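UspA domain-containing protein (Pyrococcus horikoshii, PDB 2DUM) is of unknown function but belongs to the universal stress protein A family, some of whose members bind ATP. Local coordinates at residues L9-F14 against I121-R126. Residues are numbered along the deposited sequence; the frame is centred on the assembly and turned at random.
Sequences LFPTDF and IILPSR
T12 OG1 is the best-held polar atom here, gripped by two hydrogen bonds: it accepts from F14 N at 2.8 Å, closing an ST turn, and it also pairs with K83 NZ. The turn follows strand 7-11, which lies parallel to strand 120-124 at the centre of a five-stranded sheet in the order 3-2-1-4-5 of the HUP-type alpha/beta fold. It is here that the chain reverses the direction in which strands are added, and in ATP-binding relatives the nucleotide lies near the C-terminal ends of these strands.

Between 9-14 and 121-126 there is one hydrogen bond: L9 O accepts from the backbone N of I122 at 2.8 Å, nearly along the C=O axis, with a weaker CA-H...O contact from I121 beside it. P11 illustrates how a proline ends such pairing. It has no N-H to give I122 O; its CD lies beside that oxygen instead, while the CA-H of F10 points almost straight at it (169° at the hydrogen). The strand directions already differ by 25°, and from P11 and L123 onward the chains part.

On the face packed by helix 105-115, L9 and I121 lie side by side, their CD1 methyls 4.1 Å apart. The P11 ring crosses the I121 side chain at about a right angle, with CD 3.7 Å from I121 CD1; L123 CD1 also reaches this ring. Around F10, chi1 of 169° sets CG anti to the backbone N, and the ring, which meets F91 edge-to-face, takes I122 at its edge: F10 CD2 lies 3.6 Å from I122 CG2.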
# COMPACT_ATOMS: atom_id res chain seq x y z
N LEU A 9 -4.97 3.75 -9.86
CA LEU A 9 -6.43 3.93 -9.77
C LEU A 9 -6.64 4.38 -8.40
O LEU A 9 -5.88 4.02 -7.48
CB LEU A 9 -7.13 2.57 -9.89
CG LEU A 9 -8.61 2.15 -9.83
CD1 LEU A 9 -9.19 2.49 -8.59
CD2 LEU A 9 -9.44 2.80 -10.91
N PHE A 10 -7.71 5.11 -8.22
CA PHE A 10 -7.85 5.81 -7.00
C PHE A 10 -9.29 6.07 -6.90
O PHE A 10 -9.82 6.89 -7.63
CB PHE A 10 -7.14 7.16 -7.13
CG PHE A 10 -7.44 8.07 -6.02
CD1 PHE A 10 -8.52 8.88 -6.07
CD2 PHE A 10 -6.72 8.01 -4.88
CE1 PHE A 10 -8.87 9.66 -5.05
CE2 PHE A 10 -7.08 8.82 -3.81
CZ PHE A 10 -8.17 9.65 -3.93
N PRO A 11 -9.97 5.29 -6.09
CA PRO A 11 -11.32 5.46 -5.63
C PRO A 11 -11.58 6.59 -4.64
O PRO A 11 -10.99 6.62 -3.53
CB PRO A 11 -11.56 4.17 -4.95
CG PRO A 11 -10.61 3.20 -5.76
CD PRO A 11 -9.43 3.99 -5.71
N THR A 12 -12.49 7.48 -5.05
CA THR A 12 -13.02 8.54 -4.19
C THR A 12 -14.41 8.32 -3.67
O THR A 12 -15.38 8.04 -4.36
CB THR A 12 -13.01 9.98 -4.77
OG1 THR A 12 -13.74 10.85 -3.88
CG2 THR A 12 -13.64 10.03 -6.18
N ASP A 13 -14.47 8.59 -2.39
CA ASP A 13 -15.51 8.20 -1.52
C ASP A 13 -16.39 9.38 -1.48
O ASP A 13 -17.36 9.41 -0.78
CB ASP A 13 -14.79 8.10 -0.17
CG ASP A 13 -15.64 7.46 0.87
OD1 ASP A 13 -16.79 7.22 0.45
OD2 ASP A 13 -15.19 7.21 2.05
N PHE A 14 -16.01 10.38 -2.23
CA PHE A 14 -16.48 11.71 -1.98
C PHE A 14 -16.42 12.08 -0.54
O PHE A 14 -16.67 13.23 -0.26
CB PHE A 14 -17.85 11.96 -2.57
CG PHE A 14 -17.79 12.10 -4.02
CD1 PHE A 14 -16.91 13.01 -4.58
CD2 PHE A 14 -18.54 11.25 -4.87
CE1 PHE A 14 -16.82 13.09 -5.99
CE2 PHE A 14 -18.45 11.32 -6.30
CZ PHE A 14 -17.60 12.22 -6.87
N ILE A 121 -3.24 0.25 -7.16
CA ILE A 121 -4.41 0.95 -6.61
C ILE A 121 -4.04 1.76 -5.38
O ILE A 121 -3.23 1.29 -4.59
CB ILE A 121 -5.80 0.17 -6.54
CG1 ILE A 121 -6.35 0.33 -5.18
CG2 ILE A 121 -5.75 -1.29 -6.79
CD1 ILE A 121 -7.77 0.75 -5.13
N ILE A 122 -4.58 2.97 -5.27
CA ILE A 122 -4.29 3.84 -4.14
C ILE A 122 -5.57 4.07 -3.49
O ILE A 122 -6.52 4.39 -4.18
CB ILE A 122 -3.87 5.23 -4.58
CG1 ILE A 122 -2.44 5.20 -5.10
CG2 ILE A 122 -3.91 6.21 -3.44
CD1 ILE A 122 -2.19 6.26 -6.14
N LEU A 123 -5.57 3.95 -2.16
CA LEU A 123 -6.73 4.09 -1.26
C LEU A 123 -6.42 4.91 -0.01
O LEU A 123 -5.31 4.78 0.57
CB LEU A 123 -7.04 2.77 -0.62
CG LEU A 123 -7.85 1.68 -1.21
CD1 LEU A 123 -8.49 2.42 -2.30
CD2 LEU A 123 -6.93 0.61 -1.70
N PRO A 124 -7.44 5.65 0.49
CA PRO A 124 -7.28 6.30 1.79
C PRO A 124 -7.47 5.25 2.84
O PRO A 124 -8.25 4.29 2.59
CB PRO A 124 -8.48 7.30 1.82
CG PRO A 124 -9.08 7.26 0.49
CD PRO A 124 -8.77 5.92 -0.07
N SER A 125 -6.78 5.39 3.99
CA SER A 125 -6.92 4.38 5.05
C SER A 125 -8.36 4.47 5.51
O SER A 125 -9.17 3.59 5.19
CB SER A 125 -5.92 4.50 6.18
OG SER A 125 -6.47 5.14 7.32
N ARG A 126 -8.74 5.54 6.17
CA ARG A 126 -10.12 5.62 6.60
C ARG A 126 -10.85 6.72 5.85
O ARG A 126 -10.26 7.80 5.52
CB ARG A 126 -10.27 5.70 8.15
CG ARG A 126 -9.14 6.46 8.98
CD ARG A 126 -9.67 7.83 9.41
NE ARG A 126 -8.71 8.67 10.15
CZ ARG A 126 -9.02 9.86 10.75
NH1 ARG A 126 -8.06 10.56 11.41
NH2 ARG A 126 -10.28 10.35 10.72